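Local coordinates for protein hypothetical bacterial 6-phosphogluconolactonase (Bacteroides fragilis, PDB 3SCY) that is a putative 6-phosphogluconolactonase of the seven-bladed beta-propeller lactonase family, and so probably hydrolyses 6-phosphogluconolactone to 6-phosphogluconate, at residues A[156-161]-A[172-177]; A[209-214]-A[227-232]; A[235-240]-A[247-252]. All blocks are in the same frame, centred on the assembly; numbering follows the deposited sequence.

Contact 1 (A[156-161]-A[172-177])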
loop_
_atom_site.group_PDB
_atom_site.type_symbol
_atom_site.label_atom_id
_atom_site.label_comp_id
_atom_site.label_asym_id
_atom_site.label_seq_id
_atom_site.Cartn_x
_atom_site.Cartn_y
_atom_site.Cartn_z
ATOM N N HIS A 156 -5.100 -10.745 -11.067
ATOM C CA HIS A 156 -5.506 -9.468 -10.488
ATOM C C HIS A 156 -4.314 -8.971 -9.724
ATOM O O HIS A 156 -3.994 -9.512 -8.674
ATOM C CB HIS A 156 -6.748 -9.634 -9.595
ATOM C CG HIS A 156 -8.016 -9.984 -10.325
ATOM N ND1 HIS A 156 -8.585 -9.119 -11.243
ATOM C CD2 HIS A 156 -8.820 -11.072 -10.200
ATOM C CE1 HIS A 156 -9.689 -9.722 -11.679
ATOM N NE2 HIS A 156 -9.868 -10.900 -11.086
ATOM N N LEU A 157 -3.613 -7.992 -10.272
ATOM C CA LEU A 157 -2.384 -7.515 -9.657
ATOM C C LEU A 157 -2.708 -6.444 -8.630
ATOM O O LEU A 157 -3.390 -5.475 -8.938
ATOM C CB LEU A 157 -1.421 -7.042 -10.759
ATOM C CG LEU A 157 -0.513 -8.138 -11.366
ATOM C CD1 LEU A 157 0.636 -8.449 -10.423
ATOM C CD2 LEU A 157 -1.292 -9.429 -11.736
ATOM N N HIS A 158 -2.264 -6.650 -7.377
ATOM C CA HIS A 158 -2.695 -5.797 -6.279
ATOM C C HIS A 158 -1.605 -5.111 -5.504
ATOM O O HIS A 158 -1.922 -4.262 -4.659
ATOM C CB HIS A 158 -3.532 -6.624 -5.280
ATOM C CG HIS A 158 -4.733 -5.890 -4.770
ATOM N ND1 HIS A 158 -4.647 -4.592 -4.294
ATOM C CD2 HIS A 158 -6.016 -6.309 -4.672
ATOM C CE1 HIS A 158 -5.889 -4.246 -3.980
ATOM N NE2 HIS A 158 -6.734 -5.261 -4.154
ATOM N N CYS A 159 -0.334 -5.456 -5.765
ATOM C CA CYS A 159 0.769 -4.876 -5.041
ATOM C C CYS A 159 2.025 -5.041 -5.841
ATOM O O CYS A 159 2.167 -6.038 -6.549
ATOM C CB CYS A 159 0.903 -5.542 -3.672
ATOM S SG CYS A 159 2.015 -4.684 -2.521
ATOM N N VAL A 160 2.905 -4.045 -5.797
ATOM C CA VAL A 160 4.221 -4.094 -6.395
ATOM C C VAL A 160 5.196 -3.535 -5.366
ATOM O O VAL A 160 4.994 -2.426 -4.856
ATOM C CB VAL A 160 4.345 -3.376 -7.771
ATOM C CG1 VAL A 160 3.751 -4.233 -8.882
ATOM C CG2 VAL A 160 3.708 -1.985 -7.749
ATOM N N ARG A 161 6.202 -4.332 -4.985
ATOM C CA ARG A 161 7.190 -3.923 -3.990
ATOM C C ARG A 161 8.602 -4.153 -4.444
ATOM O O ARG A 161 8.914 -5.217 -4.965
ATOM C CB ARG A 161 7.039 -4.695 -2.671
ATOM C CG ARG A 161 5.682 -4.599 -1.967
ATOM C CD ARG A 161 5.227 -3.148 -1.670
ATOM N NE ARG A 161 6.277 -2.288 -1.122
ATOM C CZ ARG A 161 6.650 -2.264 0.152
ATOM N NH1 ARG A 161 6.052 -3.047 1.043
ATOM N NH2 ARG A 161 7.628 -1.456 0.548
ATOM N N ASP A 172 2.186 -8.965 -6.167
ATOM C CA ASP A 172 1.151 -9.859 -5.627
ATOM C C ASP A 172 0.014 -10.014 -6.590
ATOM O O ASP A 172 -0.557 -9.008 -7.041
ATOM C CB ASP A 172 0.600 -9.304 -4.301
ATOM C CG ASP A 172 1.576 -9.252 -3.153
ATOM O OD1 ASP A 172 2.649 -9.875 -3.258
ATOM O OD2 ASP A 172 1.243 -8.609 -2.118
ATOM N N ASP A 173 -0.357 -11.265 -6.861
ATOM C CA ASP A 173 -1.427 -11.564 -7.791
ATOM C C ASP A 173 -2.546 -12.288 -7.075
ATOM O O ASP A 173 -2.509 -13.509 -6.857
ATOM C CB ASP A 173 -0.877 -12.368 -8.957
ATOM C CG ASP A 173 -1.851 -12.720 -10.069
ATOM O OD1 ASP A 173 -3.078 -12.519 -9.886
ATOM O OD2 ASP A 173 -1.389 -13.193 -11.119
ATOM N N LEU A 174 -3.587 -11.516 -6.755
ATOM C CA LEU A 174 -4.754 -12.014 -6.041
ATOM C C LEU A 174 -5.465 -13.098 -6.840
ATOM O O LEU A 174 -5.995 -14.055 -6.256
ATOM C CB LEU A 174 -5.698 -10.825 -5.716
ATOM C CG LEU A 174 -7.069 -11.149 -5.037
ATOM C CD1 LEU A 174 -7.500 -10.001 -4.131
ATOM C CD2 LEU A 174 -8.183 -11.457 -6.089
ATOM N N GLY A 175 -5.469 -12.953 -8.165
ATOM C CA GLY A 175 -6.169 -13.893 -9.021
ATOM C C GLY A 175 -5.541 -15.254 -9.206
ATOM O O GLY A 175 -6.259 -16.215 -9.494
ATOM N N THR A 176 -4.208 -15.353 -9.090
ATOM C CA THR A 176 -3.557 -16.644 -9.350
ATOM C C THR A 176 -2.820 -17.206 -8.131
ATOM O O THR A 176 -2.123 -18.211 -8.284
ATOM C CB THR A 176 -2.603 -16.537 -10.548
ATOM O OG1 THR A 176 -1.479 -15.742 -10.173
ATOM C CG2 THR A 176 -3.277 -15.964 -11.785
ATOM N N ASP A 177 -2.963 -16.576 -6.936
ATOM C CA ASP A 177 -2.303 -17.056 -5.704
ATOM C C ASP A 177 -0.775 -17.107 -5.871
ATOM O O ASP A 177 -0.125 -18.034 -5.399
ATOM C CB ASP A 177 -2.864 -18.434 -5.279
ATOM C CG ASP A 177 -4.309 -18.324 -4.848
ATOM O OD1 ASP A 177 -4.623 -17.406 -4.059
ATOM O OD2 ASP A 177 -5.127 -19.142 -5.307
#
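Asp173 OD1 takes the backbone N-H of His156 across the contact at 2.9 Å, the donor standing 40° out of the carboxylate plane. Weaker bonds from Gly175 N and Thr176 N reach the same oxygen, so one carboxylate ties the start of strand 157-162 to the turn that follows strand 168-173. These are the two innermost strands of one four-stranded propeller blade, paired as an antiparallel hairpin. Leu157 and Asp173 form a non-hydrogen-bonded pair; CG of Asp173, anti to its backbone N (chi1 -177°), is thereby set 3.7 Å from Leu157 CD2, while OD2 is held by His180 NE2. On both sides of this pair backbone bonds close the ladder: Leu174 N to His156 O at 2.8 Å, and the nearly straight His158 N to Asp172 O (171°). Leu174 spans two histidines, with CD2 obliquely near His156 CD2 and CD1 at 4.0 Å from His158 CD2. His156 also stacks on Tyr117 and bonds its carbonyl through ND1. His158 NE2 hydrogen-bonds an unidentified molecule, probably from the crystallisation liquor, though such molecules often mark pockets. On the face opposite Leu157 and Asp173, Asp172 OD2 lies 3.5 Å from Cys159 CB.

Contact 2 (A[209-214]-A[227-232])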
loop_
_atom_site.group_PDB
_atom_site.type_symbol
_atom_site.label_atom_id
_atom_site.label_comp_id
_atom_site.label_asym_id
_atom_site.label_seq_id
_atom_site.Cartn_x
_atom_site.Cartn_y
_atom_site.Cartn_z
ATOM N N PRO A 209 -3.876 -22.330 -2.497
ATOM C CA PRO A 209 -4.981 -21.953 -3.393
ATOM C C PRO A 209 -6.124 -21.264 -2.662
ATOM O O PRO A 209 -6.471 -21.644 -1.540
ATOM C CB PRO A 209 -5.443 -23.300 -3.971
ATOM C CG PRO A 209 -4.212 -24.163 -3.906
ATOM C CD PRO A 209 -3.549 -23.769 -2.618
ATOM N N GLY A 210 -6.676 -20.247 -3.302
ATOM C CA GLY A 210 -7.796 -19.485 -2.762
ATOM C C GLY A 210 -7.395 -18.407 -1.773
ATOM O O GLY A 210 -8.270 -17.782 -1.166
ATOM N N SER A 211 -6.073 -18.188 -1.567
ATOM C CA SER A 211 -5.622 -17.163 -0.617
ATOM C C SER A 211 -5.961 -15.742 -1.080
ATOM O O SER A 211 -6.424 -14.934 -0.279
ATOM C CB SER A 211 -4.115 -17.254 -0.398
ATOM O OG SER A 211 -3.745 -18.446 0.271
ATOM N N GLY A 212 -5.694 -15.430 -2.344
ATOM C CA GLY A 212 -5.930 -14.086 -2.861
ATOM C C GLY A 212 -4.921 -13.073 -2.337
ATOM O O GLY A 212 -5.307 -12.134 -1.636
ATOM N N PRO A 213 -3.603 -13.249 -2.644
ATOM C CA PRO A 213 -2.572 -12.318 -2.122
ATOM C C PRO A 213 -2.892 -10.864 -2.391
ATOM O O PRO A 213 -3.237 -10.521 -3.518
ATOM C CB PRO A 213 -1.298 -12.718 -2.902
ATOM C CG PRO A 213 -1.530 -14.081 -3.349
ATOM C CD PRO A 213 -3.005 -14.309 -3.486
ATOM N N ARG A 214 -2.813 -10.010 -1.355
ATOM C CA ARG A 214 -3.171 -8.621 -1.549
ATOM C C ARG A 214 -1.935 -7.749 -1.367
ATOM O O ARG A 214 -1.338 -7.370 -2.373
ATOM C CB ARG A 214 -4.342 -8.179 -0.635
ATOM C CG ARG A 214 -4.907 -6.806 -1.025
ATOM C CD ARG A 214 -6.133 -6.458 -0.178
ATOM N NE ARG A 214 -6.846 -5.308 -0.754
ATOM C CZ ARG A 214 -6.526 -4.035 -0.517
ATOM N NH1 ARG A 214 -5.559 -3.733 0.340
ATOM N NH2 ARG A 214 -7.190 -3.057 -1.117
ATOM N N LEU A 227 2.672 -11.182 4.135
ATOM C CA LEU A 227 1.644 -11.014 3.134
ATOM C C LEU A 227 0.258 -11.118 3.736
ATOM O O LEU A 227 0.018 -12.031 4.527
ATOM C CB LEU A 227 1.818 -12.131 2.074
ATOM C CG LEU A 227 0.715 -12.329 1.043
ATOM C CD1 LEU A 227 0.689 -11.179 0.031
ATOM C CD2 LEU A 227 0.886 -13.683 0.306
ATOM N N ILE A 228 -0.644 -10.203 3.347
ATOM C CA ILE A 228 -2.038 -10.273 3.759
ATOM C C ILE A 228 -2.820 -10.801 2.560
ATOM O O ILE A 228 -2.703 -10.250 1.454
ATOM C CB ILE A 228 -2.633 -8.959 4.352
ATOM C CG1 ILE A 228 -4.051 -9.230 4.903
ATOM C CG2 ILE A 228 -2.624 -7.782 3.333
ATOM C CD1 ILE A 228 -4.636 -8.175 5.768
ATOM N N ASN A 229 -3.618 -11.861 2.793
ATOM C CA ASN A 229 -4.426 -12.506 1.768
ATOM C C ASN A 229 -5.854 -12.060 1.911
ATOM O O ASN A 229 -6.468 -12.296 2.963
ATOM C CB ASN A 229 -4.289 -14.013 1.891
ATOM C CG ASN A 229 -2.908 -14.472 1.518
ATOM O OD1 ASN A 229 -2.455 -14.266 0.401
ATOM N ND2 ASN A 229 -2.209 -15.083 2.453
ATOM N N GLU A 230 -6.389 -11.408 0.865
ATOM C CA GLU A 230 -7.742 -10.859 0.914
ATOM C C GLU A 230 -8.808 -11.935 1.101
ATOM O O GLU A 230 -9.682 -11.782 1.951
ATOM C CB GLU A 230 -8.057 -10.052 -0.351
ATOM C CG GLU A 230 -9.480 -9.507 -0.384
ATOM C CD GLU A 230 -9.732 -8.452 -1.439
ATOM O OE1 GLU A 230 -8.827 -7.623 -1.685
ATOM O OE2 GLU A 230 -10.872 -8.390 -1.950
ATOM N N ILE A 231 -8.772 -12.990 0.278
ATOM C CA ILE A 231 -9.834 -13.989 0.287
ATOM C C ILE A 231 -9.684 -14.971 1.440
ATOM O O ILE A 231 -10.666 -15.270 2.124
ATOM C CB ILE A 231 -9.872 -14.725 -1.065
ATOM C CG1 ILE A 231 -9.963 -13.733 -2.247
ATOM C CG2 ILE A 231 -11.060 -15.727 -1.098
ATOM C CD1 ILE A 231 -9.702 -14.401 -3.657
ATOM N N GLY A 232 -8.481 -15.478 1.628
ATOM C CA GLY A 232 -8.202 -16.437 2.692
ATOM C C GLY A 232 -8.244 -15.833 4.080
ATOM O O GLY A 232 -8.488 -16.552 5.056
HETATM O O HOH W 1 -9.303 -5.122 -2.346
#
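Glu230 OE1 and Arg214 NE form a salt bridge at 3.2 Å, weak as a hydrogen bond because its angle is only 128°. A water reinforces it, accepting from Arg214 NE and donating to Glu230 OE1 at 2.6 Å; both oxygens lie in the guanidinium plane, at its edge. CG of Arg214 is anti to the backbone N (chi1 -169°); the chain runs extended from CG to NE, and CD also lies close to Glu230 OE1. Further charges join this cluster: Glu230 also bridges Arg151 and Arg278, while Arg214 NH1 bonds the Gly262 carbonyl. The backbone pairs as in a propeller-blade hairpin, with Arg214 N to Ile228 O and Glu230 N to Gly212 O both at 2.8 Å. Beyond the strands, Ser211 O accepts a nearly straight bond from Gly232 N (2.9 Å) and a weak one from Ile231 N. Gly212, with positive phi, lets Ile231 CD1 pack against its CA (3.9 Å). Asn229 OD1 sits 3.2 Å from Pro213 CA, while its ND2 bonds Thr234; Pro213 CB touches Leu227 CD1 at 3.9 Å. Strand 213-218 is the blade's first and 224-229 its second; Pro213 and Leu227 also pack on Asp172 of strand 168-173, and Leu227 on Phe238 of strand 234-241.

Contact 3 (A[235-240]-A[247-252])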
loop_
_atom_site.group_PDB
_atom_site.type_symbol
_atom_site.label_atom_id
_atom_site.label_comp_id
_atom_site.label_asym_id
_atom_site.label_seq_id
_atom_site.Cartn_x
_atom_site.Cartn_y
_atom_site.Cartn_z
ATOM N N VAL A 235 -2.527 -14.169 7.128
ATOM C CA VAL A 235 -1.219 -13.534 7.026
ATOM C C VAL A 235 -0.240 -14.671 6.829
ATOM O O VAL A 235 -0.267 -15.632 7.600
ATOM C CB VAL A 235 -0.830 -12.631 8.237
ATOM C CG1 VAL A 235 0.619 -12.117 8.112
ATOM C CG2 VAL A 235 -1.786 -11.459 8.370
ATOM N N ILE A 236 0.611 -14.552 5.808
ATOM C CA ILE A 236 1.691 -15.492 5.589
ATOM C C ILE A 236 2.993 -14.776 5.925
ATOM O O ILE A 236 3.257 -13.664 5.427
ATOM C CB ILE A 236 1.707 -16.086 4.167
ATOM C CG1 ILE A 236 0.380 -16.839 3.892
ATOM C CG2 ILE A 236 2.901 -17.034 4.017
ATOM C CD1 ILE A 236 0.269 -17.377 2.427
ATOM N N ALA A 237 3.782 -15.402 6.807
ATOM C CA ALA A 237 5.099 -14.926 7.195
ATOM C C ALA A 237 6.134 -15.672 6.393
ATOM O O ALA A 237 6.037 -16.889 6.220
ATOM C CB ALA A 237 5.334 -15.145 8.686
ATOM N N PHE A 238 7.099 -14.940 5.876
ATOM C CA PHE A 238 8.191 -15.495 5.104
ATOM C C PHE A 238 9.519 -15.053 5.571
ATOM O O PHE A 238 9.686 -13.906 6.013
ATOM C CB PHE A 238 8.123 -15.000 3.628
ATOM C CG PHE A 238 6.874 -15.274 2.834
ATOM C CD1 PHE A 238 5.847 -14.333 2.779
ATOM C CD2 PHE A 238 6.789 -16.392 2.009
ATOM C CE1 PHE A 238 4.715 -14.555 1.998
ATOM C CE2 PHE A 238 5.670 -16.598 1.200
ATOM C CZ PHE A 238 4.635 -15.691 1.210
ATOM N N ARG A 239 10.497 -15.942 5.402
ATOM C CA ARG A 239 11.888 -15.591 5.571
ATOM C C ARG A 239 12.269 -14.991 4.219
ATOM O O ARG A 239 11.852 -15.532 3.181
ATOM C CB ARG A 239 12.717 -16.837 5.954
ATOM C CG ARG A 239 14.171 -16.538 6.264
ATOM C CD ARG A 239 14.862 -17.676 7.000
ATOM N NE ARG A 239 15.339 -17.254 8.319
ATOM C CZ ARG A 239 14.697 -17.488 9.459
ATOM N NH1 ARG A 239 13.557 -18.167 9.460
ATOM N NH2 ARG A 239 15.200 -17.059 10.609
ATOM N N TYR A 240 12.957 -13.848 4.201
ATOM C CA TYR A 240 13.376 -13.249 2.930
ATOM C C TYR A 240 14.896 -13.098 2.905
ATOM O O TYR A 240 15.477 -12.535 3.826
ATOM C CB TYR A 240 12.706 -11.889 2.585
ATOM C CG TYR A 240 13.321 -11.301 1.331
ATOM C CD1 TYR A 240 12.945 -11.751 0.070
ATOM C CD2 TYR A 240 14.367 -10.387 1.407
ATOM C CE1 TYR A 240 13.595 -11.309 -1.083
ATOM C CE2 TYR A 240 15.006 -9.915 0.260
ATOM C CZ TYR A 240 14.608 -10.371 -0.984
ATOM O OH TYR A 240 15.252 -9.915 -2.111
ATOM N N GLU A 247 8.221 -19.563 3.074
ATOM C CA GLU A 247 7.100 -19.536 4.003
ATOM C C GLU A 247 7.484 -20.176 5.353
ATOM O O GLU A 247 8.004 -21.299 5.378
ATOM C CB GLU A 247 5.890 -20.245 3.363
ATOM C CG GLU A 247 4.608 -20.211 4.179
ATOM C CD GLU A 247 3.347 -20.613 3.437
ATOM O OE1 GLU A 247 3.285 -20.425 2.199
ATOM O OE2 GLU A 247 2.389 -21.053 4.115
ATOM N N ILE A 248 7.236 -19.460 6.472
ATOM C CA ILE A 248 7.541 -19.990 7.812
ATOM C C ILE A 248 6.283 -20.178 8.656
ATOM O O ILE A 248 6.314 -20.964 9.606
ATOM C CB ILE A 248 8.591 -19.167 8.599
ATOM C CG1 ILE A 248 8.153 -17.684 8.749
ATOM C CG2 ILE A 248 9.984 -19.293 7.919
ATOM C CD1 ILE A 248 9.050 -16.766 9.598
ATOM N N GLN A 249 5.195 -19.464 8.327
ATOM C CA GLN A 249 3.964 -19.507 9.097
ATOM C C GLN A 249 2.797 -18.926 8.344
ATOM O O GLN A 249 2.969 -17.964 7.579
ATOM C CB GLN A 249 4.163 -18.703 10.392
ATOM C CG GLN A 249 3.168 -19.025 11.511
ATOM C CD GLN A 249 3.257 -18.038 12.640
ATOM O OE1 GLN A 249 3.843 -16.964 12.517
ATOM N NE2 GLN A 249 2.649 -18.367 13.768
ATOM N N THR A 250 1.588 -19.473 8.603
ATOM C CA THR A 250 0.309 -18.930 8.138
ATOM C C THR A 250 -0.551 -18.742 9.387
ATOM O O THR A 250 -0.706 -19.694 10.157
ATOM C CB THR A 250 -0.389 -19.826 7.096
ATOM O OG1 THR A 250 0.393 -19.914 5.913
ATOM C CG2 THR A 250 -1.783 -19.312 6.722
ATOM N N VAL A 251 -1.116 -17.531 9.586
ATOM C CA VAL A 251 -2.006 -17.223 10.714
ATOM C C VAL A 251 -3.295 -16.616 10.178
ATOM O O VAL A 251 -3.316 -16.065 9.089
ATOM C CB VAL A 251 -1.381 -16.315 11.809
ATOM C CG1 VAL A 251 -0.177 -16.980 12.465
ATOM C CG2 VAL A 251 -1.000 -14.939 11.256
ATOM N N ALA A 252 -4.371 -16.708 10.953
ATOM C CA ALA A 252 -5.642 -16.151 10.571
ATOM C C ALA A 252 -5.768 -14.724 11.045
ATOM O O ALA A 252 -5.727 -14.470 12.248
ATOM C CB ALA A 252 -6.768 -16.989 11.169
#
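Glu247 N comes obliquely to the Phe238 ring, 3.6 Å from Phe238 CD2, while Ile236 CG2, from the ring's own strand, lies over one face, 3.5 Å from the ring plane and displaced from its centre. CG of Glu247, anti to its backbone N (chi1 -176°), is brought to 3.6 Å from Ile236 CG2, so the methyl touches the ring face and, at roughly a right angle to that, the Glu247 chain. The second flat group, the Arg239 guanidinium, meets Ile248 CG2 edge-on, 4.1 Å from NH1. Ile236 and Thr250 point the same way on the face that also bears Phe238 and Glu247. Val235, Ala237, Gln249 and Val251 occupy the other face, where Val235 CB meets Val251 CG2 and Ala237 CB meets Ile248 CG1, both at 3.8 Å. Gln249 reaches onward to the backbone of Leu296, and Val235 and Val251 pack on the side chain of Leu296, in strand 296-303 of the next blade. Regular pairing runs from Val235-Val251 to Ala237-Gln249; the register then slips by one before Phe238-Glu247, where Ala237 O takes Ile248 N at 2.8 Å (178°) and, weakly, Gln249 N at 3.4 Å. Two residues thus face one, a classic beta bulge. The strands, 163° apart in direction, are the outer antiparallel pair of a four-stranded propeller blade.

In the fold
Along the chain the contacts come in series. Contact 1 joins the first two strands, 157-162 and 168-173, of one four-stranded blade; contacts 2 and 3 join strands one and two, and three and four, of the next. The centres of contacts 1 and 2 lie about 9 Å apart, linked between blades by Asp177, whose carboxylate bonds Gly210 N and Gly212 N, and by Asp172 packing on Arg214. Contacts 2 and 3, their centres about 12 Å apart, share a sheet: Leu227 N bonds Ile236 O between neighbouring strands. Contacts 1 and 3 do not touch, their centres being about 17 Å apart. Within their shared blade, contacts 2 and 3 run from inner to outer strands, their centres about 15 and 19 Å from the centre of the chain.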